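Local coordinates for DUF3298 domain-containing protein (Pseudomonas aeruginosa, PDB 4E72) that is of unknown function but, as a DUF3298-family protein with a predicted lipoprotein signal, probably works in the bacterial cell envelope, at residues D135-A149 with I208-L221. Numbering follows the deposited sequence.
Sequences DMLVPGQEEAFWKQA and IPYPRLNGIVKPNL
Phe145 and Ile216 meet at the apolar centre, the CG2 methyl of Ile216 lying at the edge of the phenyl ring, near its plane, and 3.7 Å from Phe145 CB. With CG anti to the backbone N (chi1 177°), the Phe145 ring extends from helix 142-159 toward Leu213, Val217 and Ile208; Leu213 CD2 approaches it obliquely, 3.8 Å from Phe145 CD1. Ile216 sends its other branch to the helix start, where CD1 presses on Ala144 CB at 3.4 Å, a tight fit. Along the helix, Ile208 CD1 touches both this ring and Ala149, while Leu137 CD2 packs on Val217 CG2. Outside this core the backbones pair: Val138 N donates to Ile216 O almost straight (175°), and Lys218 N to Met136 O at 2.9 Å. The extended Lys218 side chain lets NZ donate a hydrogen bond to Asp135 O (2.7 Å), from above the carbonyl plane, whereas the Asp135 carboxylate turns to Ser132 N. At the far edge Arg212 NE makes a weak hydrogen bond to Gln148 OE1, which lies at the guanidinium edge. The end of strand 205-208 and the loop following it thus hold the helix's first two turns by apolar packing, while an isolated beta bridge, Leu137 with Val217, pins the loop before the helix.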
ATOM      1  N   ASP A 135      11.119  12.489   2.533  1.00 42.50           N
ATOM      2  CA  ASP A 135      12.240  12.279   1.605  1.00 42.19           C
ATOM      3  C   ASP A 135      11.881  12.629   0.149  1.00 43.20           C
ATOM      4  O   ASP A 135      12.786  12.869  -0.630  1.00 44.66           O
ATOM      5  CB  ASP A 135      12.715  10.818   1.648  1.00 44.16           C
ATOM      6  CG  ASP A 135      13.213  10.339   2.994  1.00 62.96           C
ATOM      7  OD1 ASP A 135      13.894  11.133   3.694  1.00 67.96           O
ATOM      8  OD2 ASP A 135      12.944   9.155   3.345  1.00 66.07           O
HETATM    9  N   MSE A 136      10.596  12.663  -0.225  1.00 36.59           N
HETATM   10  CA  MSE A 136      10.217  12.972  -1.609  1.00 36.07           C
HETATM   11  C   MSE A 136      10.023  14.465  -1.870  1.00 39.23           C
HETATM   12  O   MSE A 136       9.962  14.874  -3.033  1.00 38.87           O
HETATM   13  CB  MSE A 136       8.924  12.252  -2.008  1.00 37.38           C
HETATM   14  CG  MSE A 136       8.971  10.731  -1.909  1.00 44.76           C
HETATM   15 SE   MSE A 136       7.123  10.103  -2.035  0.75 53.92          SE
HETATM   16  CE  MSE A 136       7.298   8.316  -1.243  1.00 49.93           C
ATOM     17  N   LEU A 137       9.901  15.271  -0.807  1.00 35.32           N
ATOM     18  CA  LEU A 137       9.551  16.676  -0.961  1.00 35.59           C
ATOM     19  C   LEU A 137      10.667  17.658  -0.772  1.00 40.11           C
ATOM     20  O   LEU A 137      11.647  17.392  -0.078  1.00 39.95           O
ATOM     21  CB  LEU A 137       8.410  17.052   0.018  1.00 35.33           C
ATOM     22  CG  LEU A 137       7.089  16.277  -0.132  1.00 38.14           C
ATOM     23  CD1 LEU A 137       6.154  16.629   0.947  1.00 38.08           C
ATOM     24  CD2 LEU A 137       6.429  16.510  -1.490  1.00 40.09           C
ATOM     25  N   VAL A 138      10.497  18.817  -1.422  1.00 37.17           N
ATOM     26  CA  VAL A 138      11.343  19.995  -1.272  1.00 37.75           C
ATOM     27  C   VAL A 138      11.100  20.474   0.187  1.00 41.31           C
ATOM     28  O   VAL A 138       9.943  20.486   0.634  1.00 38.11           O
ATOM     29  CB  VAL A 138      11.025  21.068  -2.359  1.00 41.69           C
ATOM     30  CG1 VAL A 138      11.644  22.420  -2.017  1.00 42.82           C
ATOM     31  CG2 VAL A 138      11.477  20.605  -3.751  1.00 40.83           C
ATOM     32  N   PRO A 139      12.174  20.728   0.976  1.00 40.44           N
ATOM     33  CA  PRO A 139      11.977  21.138   2.390  1.00 40.80           C
ATOM     34  C   PRO A 139      10.996  22.304   2.559  1.00 45.87           C
ATOM     35  O   PRO A 139      11.108  23.328   1.871  1.00 46.03           O
ATOM     36  CB  PRO A 139      13.377  21.548   2.847  1.00 43.78           C
ATOM     37  CG  PRO A 139      14.308  20.875   1.913  1.00 48.25           C
ATOM     38  CD  PRO A 139      13.602  20.693   0.605  1.00 42.38           C
ATOM     39  N   GLY A 140      10.041  22.111   3.470  1.00 42.81           N
ATOM     40  CA  GLY A 140       8.972  23.051   3.785  1.00 42.46           C
ATOM     41  C   GLY A 140       7.744  22.974   2.885  1.00 43.49           C
ATOM     42  O   GLY A 140       6.819  23.765   3.069  1.00 43.46           O
ATOM     43  N   GLN A 141       7.678  22.015   1.935  1.00 38.04           N
ATOM     44  CA  GLN A 141       6.545  21.991   0.986  1.00 36.64           C
ATOM     45  C   GLN A 141       5.432  20.966   1.251  1.00 39.06           C
ATOM     46  O   GLN A 141       4.587  20.788   0.370  1.00 39.28           O
ATOM     47  CB  GLN A 141       7.040  21.834  -0.468  1.00 37.36           C
ATOM     48  CG  GLN A 141       8.091  22.887  -0.911  1.00 44.65           C
ATOM     49  CD  GLN A 141       7.722  24.320  -0.571  1.00 56.77           C
ATOM     50  OE1 GLN A 141       8.327  24.956   0.299  1.00 57.69           O
ATOM     51  NE2 GLN A 141       6.716  24.855  -1.237  1.00 41.75           N
ATOM     52  N   GLU A 142       5.365  20.353   2.449  1.00 36.24           N
ATOM     53  CA  GLU A 142       4.299  19.383   2.739  1.00 34.90           C
ATOM     54  C   GLU A 142       2.911  20.031   2.595  1.00 38.10           C
ATOM     55  O   GLU A 142       2.059  19.456   1.939  1.00 36.44           O
ATOM     56  CB  GLU A 142       4.466  18.733   4.112  1.00 36.25           C
ATOM     57  CG  GLU A 142       3.500  17.564   4.291  1.00 47.63           C
ATOM     58  CD  GLU A 142       3.727  16.544   5.390  1.00 60.41           C
ATOM     59  OE1 GLU A 142       4.673  16.709   6.193  1.00 54.04           O
ATOM     60  OE2 GLU A 142       2.962  15.554   5.426  1.00 56.34           O
ATOM     61  N   GLU A 143       2.712  21.233   3.154  1.00 37.28           N
ATOM     62  CA  GLU A 143       1.472  22.014   3.060  1.00 38.13           C
ATOM     63  C   GLU A 143       1.073  22.199   1.583  1.00 41.78           C
ATOM     64  O   GLU A 143      -0.051  21.838   1.221  1.00 41.80           O
ATOM     65  CB  GLU A 143       1.647  23.379   3.742  1.00 40.84           C
ATOM     66  N   ALA A 144       2.028  22.654   0.718  1.00 36.25           N
ATOM     67  CA  ALA A 144       1.798  22.818  -0.727  1.00 35.49           C
ATOM     68  C   ALA A 144       1.421  21.474  -1.405  1.00 36.75           C
ATOM     69  O   ALA A 144       0.584  21.463  -2.304  1.00 35.40           O
ATOM     70  CB  ALA A 144       3.030  23.413  -1.393  1.00 36.64           C
ATOM     71  N   PHE A 145       2.014  20.347  -0.956  1.00 33.25           N
ATOM     72  CA  PHE A 145       1.680  19.017  -1.490  1.00 32.20           C
ATOM     73  C   PHE A 145       0.207  18.647  -1.211  1.00 36.32           C
ATOM     74  O   PHE A 145      -0.503  18.202  -2.122  1.00 34.81           O
ATOM     75  CB  PHE A 145       2.606  17.939  -0.909  1.00 33.28           C
ATOM     76  CG  PHE A 145       2.291  16.525  -1.355  1.00 34.54           C
ATOM     77  CD1 PHE A 145       2.737  16.052  -2.586  1.00 35.41           C
ATOM     78  CD2 PHE A 145       1.578  15.657  -0.525  1.00 35.93           C
ATOM     79  CE1 PHE A 145       2.485  14.742  -2.977  1.00 35.50           C
ATOM     80  CE2 PHE A 145       1.312  14.356  -0.925  1.00 38.43           C
ATOM     81  CZ  PHE A 145       1.754  13.909  -2.159  1.00 36.42           C
ATOM     82  N   TRP A 146      -0.262  18.860   0.026  1.00 33.82           N
ATOM     83  CA  TRP A 146      -1.631  18.476   0.351  1.00 33.82           C
ATOM     84  C   TRP A 146      -2.631  19.441  -0.291  1.00 40.35           C
ATOM     85  O   TRP A 146      -3.761  19.026  -0.548  1.00 40.62           O
ATOM     86  CB  TRP A 146      -1.845  18.279   1.858  1.00 30.94           C
ATOM     87  CG  TRP A 146      -1.051  17.114   2.381  1.00 30.35           C
ATOM     88  CD1 TRP A 146       0.095  17.175   3.117  1.00 33.58           C
ATOM     89  CD2 TRP A 146      -1.274  15.718   2.097  1.00 28.26           C
ATOM     90  NE1 TRP A 146       0.566  15.907   3.366  1.00 32.00           N
ATOM     91  CE2 TRP A 146      -0.237  14.995   2.724  1.00 31.52           C
ATOM     92  CE3 TRP A 146      -2.260  15.007   1.390  1.00 27.71           C
ATOM     93  CZ2 TRP A 146      -0.164  13.597   2.674  1.00 29.25           C
ATOM     94  CZ3 TRP A 146      -2.160  13.632   1.301  1.00 27.87           C
ATOM     95  CH2 TRP A 146      -1.126  12.937   1.944  1.00 28.21           C
ATOM     96  N   LYS A 147      -2.190  20.665  -0.658  1.00 37.80           N
ATOM     97  CA  LYS A 147      -3.032  21.610  -1.403  1.00 38.86           C
ATOM     98  C   LYS A 147      -3.288  21.074  -2.802  1.00 41.76           C
ATOM     99  O   LYS A 147      -4.415  21.184  -3.273  1.00 43.35           O
ATOM    100  CB  LYS A 147      -2.413  23.019  -1.473  1.00 43.80           C
ATOM    101  CG  LYS A 147      -2.439  23.759  -0.135  1.00 63.94           C
ATOM    102  CD  LYS A 147      -3.777  24.413   0.198  1.00 77.25           C
ATOM    103  CE  LYS A 147      -3.681  25.290   1.433  1.00 92.72           C
ATOM    104  NZ  LYS A 147      -2.860  26.520   1.211  1.00 95.57           N
ATOM    105  N   GLN A 148      -2.271  20.435  -3.440  1.00 36.15           N
ATOM    106  CA  GLN A 148      -2.394  19.796  -4.761  1.00 35.24           C
ATOM    107  C   GLN A 148      -3.201  18.508  -4.673  1.00 38.19           C
ATOM    108  O   GLN A 148      -3.900  18.153  -5.621  1.00 39.18           O
ATOM    109  CB  GLN A 148      -1.018  19.516  -5.397  1.00 36.57           C
ATOM    110  CG  GLN A 148      -0.168  20.777  -5.642  1.00 47.19           C
ATOM    111  CD  GLN A 148      -0.919  21.868  -6.362  1.00 59.39           C
ATOM    112  OE1 GLN A 148      -1.384  21.685  -7.487  1.00 54.71           O
ATOM    113  NE2 GLN A 148      -1.101  23.010  -5.705  1.00 49.80           N
ATOM    114  N   ALA A 149      -3.112  17.816  -3.532  1.00 35.06           N
ATOM    115  CA  ALA A 149      -3.865  16.596  -3.223  1.00 34.66           C
ATOM    116  C   ALA A 149      -5.355  16.928  -3.155  1.00 41.66           C
ATOM    117  O   ALA A 149      -6.167  16.150  -3.645  1.00 39.82           O
ATOM    118  CB  ALA A 149      -3.387  16.013  -1.901  1.00 34.07           C
ATOM    119  N   ILE A 208      -2.073  13.081  -8.703  1.00 28.73           N
ATOM    120  CA  ILE A 208      -1.573  14.446  -8.844  1.00 29.37           C
ATOM    121  C   ILE A 208      -0.618  14.455 -10.014  1.00 34.79           C
ATOM    122  O   ILE A 208       0.415  13.785  -9.941  1.00 34.14           O
ATOM    123  CB  ILE A 208      -0.923  15.098  -7.604  1.00 32.28           C
ATOM    124  CG1 ILE A 208      -1.791  14.973  -6.333  1.00 31.74           C
ATOM    125  CG2 ILE A 208      -0.561  16.565  -7.905  1.00 35.13           C
ATOM    126  CD1 ILE A 208      -0.954  14.972  -5.051  1.00 35.58           C
ATOM    127  N   PRO A 209      -0.921  15.217 -11.088  1.00 33.06           N
ATOM    128  CA  PRO A 209       0.037  15.314 -12.208  1.00 33.20           C
ATOM    129  C   PRO A 209       1.364  15.924 -11.760  1.00 34.74           C
ATOM    130  O   PRO A 209       1.355  16.923 -11.043  1.00 33.81           O
ATOM    131  CB  PRO A 209      -0.688  16.220 -13.225  1.00 35.46           C
ATOM    132  CG  PRO A 209      -2.150  16.168 -12.837  1.00 39.94           C
ATOM    133  CD  PRO A 209      -2.113  16.061 -11.332  1.00 35.46           C
ATOM    134  N   TYR A 210       2.505  15.364 -12.219  1.00 32.80           N
ATOM    135  CA  TYR A 210       3.840  15.924 -11.891  1.00 34.54           C
ATOM    136  C   TYR A 210       4.002  17.442 -12.221  1.00 40.09           C
ATOM    137  O   TYR A 210       4.611  18.119 -11.400  1.00 39.31           O
ATOM    138  CB  TYR A 210       4.977  15.114 -12.540  1.00 36.01           C
ATOM    139  CG  TYR A 210       5.220  13.814 -11.799  1.00 36.26           C
ATOM    140  CD1 TYR A 210       6.031  13.773 -10.668  1.00 36.92           C
ATOM    141  CD2 TYR A 210       4.563  12.647 -12.169  1.00 36.59           C
ATOM    142  CE1 TYR A 210       6.253  12.581  -9.979  1.00 35.54           C
ATOM    143  CE2 TYR A 210       4.773  11.452 -11.484  1.00 36.00           C
ATOM    144  CZ  TYR A 210       5.613  11.421 -10.387  1.00 40.97           C
ATOM    145  OH  TYR A 210       5.758  10.240  -9.682  1.00 38.00           O
ATOM    146  N   PRO A 211       3.393  18.051 -13.279  1.00 38.93           N
ATOM    147  CA  PRO A 211       3.578  19.508 -13.470  1.00 40.48           C
ATOM    148  C   PRO A 211       2.936  20.357 -12.366  1.00 45.48           C
ATOM    149  O   PRO A 211       3.303  21.526 -12.224  1.00 46.39           O
ATOM    150  CB  PRO A 211       2.939  19.785 -14.837  1.00 42.96           C
ATOM    151  CG  PRO A 211       2.912  18.461 -15.526  1.00 47.14           C
ATOM    152  CD  PRO A 211       2.641  17.473 -14.415  1.00 41.01           C
ATOM    153  N   ARG A 212       2.015  19.774 -11.560  1.00 40.86           N
ATOM    154  CA  ARG A 212       1.405  20.475 -10.423  1.00 40.31           C
ATOM    155  C   ARG A 212       2.340  20.404  -9.207  1.00 41.71           C
ATOM    156  O   ARG A 212       2.079  21.056  -8.184  1.00 41.34           O
ATOM    157  CB  ARG A 212       0.010  19.878 -10.065  1.00 40.18           C
ATOM    158  CG  ARG A 212      -1.040  20.084 -11.162  1.00 50.00           C
ATOM    159  CD  ARG A 212      -1.938  21.303 -10.975  1.00 56.68           C
ATOM    160  NE  ARG A 212      -1.233  22.562 -10.725  1.00 70.59           N
ATOM    161  CZ  ARG A 212      -0.684  23.330 -11.663  1.00 85.33           C
ATOM    162  NH1 ARG A 212      -0.720  22.963 -12.938  1.00 78.14           N
ATOM    163  NH2 ARG A 212      -0.082  24.462 -11.329  1.00 66.52           N
ATOM    164  N   LEU A 213       3.429  19.612  -9.317  1.00 36.77           N
ATOM    165  CA  LEU A 213       4.365  19.381  -8.214  1.00 36.57           C
ATOM    166  C   LEU A 213       5.761  20.001  -8.414  1.00 41.08           C
ATOM    167  O   LEU A 213       6.688  19.631  -7.691  1.00 40.79           O
ATOM    168  CB  LEU A 213       4.490  17.867  -7.974  1.00 35.18           C
ATOM    169  CG  LEU A 213       3.176  17.198  -7.563  1.00 38.04           C
ATOM    170  CD1 LEU A 213       3.215  15.735  -7.842  1.00 37.17           C
ATOM    171  CD2 LEU A 213       2.798  17.531  -6.108  1.00 36.31           C
ATOM    172  N   ASN A 214       5.887  20.965  -9.351  1.00 39.01           N
ATOM    173  CA  ASN A 214       7.116  21.698  -9.633  1.00 40.12           C
ATOM    174  C   ASN A 214       7.462  22.532  -8.423  1.00 46.97           C
ATOM    175  O   ASN A 214       6.666  23.392  -8.035  1.00 51.08           O
ATOM    176  CB  ASN A 214       6.955  22.596 -10.871  1.00 39.52           C
ATOM    177  CG  ASN A 214       6.878  21.868 -12.190  1.00 55.60           C
ATOM    178  OD1 ASN A 214       7.639  20.939 -12.478  1.00 45.75           O
ATOM    179  ND2 ASN A 214       6.010  22.341 -13.060  1.00 52.61           N
ATOM    180  N   GLY A 215       8.594  22.237  -7.794  1.00 39.98           N
ATOM    181  CA  GLY A 215       9.014  22.957  -6.596  1.00 39.01           C
ATOM    182  C   GLY A 215       8.390  22.401  -5.332  1.00 40.45           C
ATOM    183  O   GLY A 215       8.550  22.983  -4.257  1.00 39.21           O
ATOM    184  N   ILE A 216       7.650  21.268  -5.459  1.00 35.06           N
ATOM    185  CA  ILE A 216       7.000  20.585  -4.352  1.00 32.28           C
ATOM    186  C   ILE A 216       7.716  19.245  -4.155  1.00 37.24           C
ATOM    187  O   ILE A 216       8.267  18.999  -3.084  1.00 37.75           O
ATOM    188  CB  ILE A 216       5.455  20.420  -4.497  1.00 33.93           C
ATOM    189  CG1 ILE A 216       4.681  21.739  -4.817  1.00 35.80           C
ATOM    190  CG2 ILE A 216       4.872  19.743  -3.276  1.00 29.29           C
ATOM    191  CD1 ILE A 216       5.065  22.982  -4.106  1.00 52.24           C
ATOM    192  N   VAL A 217       7.685  18.379  -5.174  1.00 33.69           N
ATOM    193  CA  VAL A 217       8.384  17.094  -5.164  1.00 32.11           C
ATOM    194  C   VAL A 217       9.821  17.374  -5.697  1.00 38.12           C
ATOM    195  O   VAL A 217       9.977  18.205  -6.581  1.00 38.37           O
ATOM    196  CB  VAL A 217       7.603  16.032  -6.001  1.00 34.71           C
ATOM    197  CG1 VAL A 217       8.444  14.784  -6.245  1.00 34.62           C
ATOM    198  CG2 VAL A 217       6.273  15.654  -5.328  1.00 33.17           C
ATOM    199  N   LYS A 218      10.855  16.752  -5.112  1.00 36.09           N
ATOM    200  CA  LYS A 218      12.252  16.882  -5.537  1.00 36.67           C
ATOM    201  C   LYS A 218      12.376  16.584  -7.049  1.00 41.40           C
ATOM    202  O   LYS A 218      11.804  15.600  -7.506  1.00 39.13           O
ATOM    203  CB  LYS A 218      13.128  15.926  -4.724  1.00 38.85           C
ATOM    204  CG  LYS A 218      13.452  16.455  -3.332  1.00 44.00           C
ATOM    205  CD  LYS A 218      14.057  15.382  -2.478  1.00 46.86           C
ATOM    206  CE  LYS A 218      14.549  15.941  -1.166  1.00 55.88           C
ATOM    207  NZ  LYS A 218      14.553  14.905  -0.102  1.00 54.80           N
ATOM    208  N   PRO A 219      13.043  17.453  -7.858  1.00 41.11           N
ATOM    209  CA  PRO A 219      13.095  17.219  -9.320  1.00 41.97           C
ATOM    210  C   PRO A 219      13.696  15.869  -9.763  1.00 47.18           C
ATOM    211  O   PRO A 219      13.275  15.330 -10.785  1.00 46.37           O
ATOM    212  CB  PRO A 219      13.947  18.377  -9.832  1.00 45.36           C
ATOM    213  CG  PRO A 219      13.850  19.425  -8.785  1.00 49.20           C
ATOM    214  CD  PRO A 219      13.733  18.701  -7.482  1.00 42.85           C
ATOM    215  N   ASN A 220      14.679  15.333  -9.012  1.00 44.70           N
ATOM    216  CA  ASN A 220      15.375  14.061  -9.292  1.00 44.34           C
ATOM    217  C   ASN A 220      14.474  12.815  -9.148  1.00 46.98           C
ATOM    218  O   ASN A 220      14.898  11.711  -9.510  1.00 47.67           O
ATOM    219  CB  ASN A 220      16.595  13.910  -8.366  1.00 49.20           C
ATOM    220  CG  ASN A 220      16.369  14.312  -6.908  1.00 73.90           C
ATOM    221  OD1 ASN A 220      16.508  15.488  -6.517  1.00 58.01           O
ATOM    222  ND2 ASN A 220      16.078  13.334  -6.059  1.00 69.44           N
ATOM    223  N   LEU A 221      13.251  12.990  -8.616  1.00 39.45           N
ATOM    224  CA  LEU A 221      12.283  11.928  -8.410  1.00 37.79           C
ATOM    225  C   LEU A 221      11.164  11.986  -9.457  1.00 40.45           C
ATOM    226  O   LEU A 221      10.276  11.126  -9.446  1.00 38.75           O
ATOM    227  CB  LEU A 221      11.699  11.999  -6.986  1.00 36.80           C
ATOM    228  CG  LEU A 221      12.676  11.687  -5.852  1.00 41.27           C
ATOM    229  CD1 LEU A 221      12.048  12.005  -4.502  1.00 40.55           C
ATOM    230  CD2 LEU A 221      13.147  10.226  -5.900  1.00 42.32           C
TER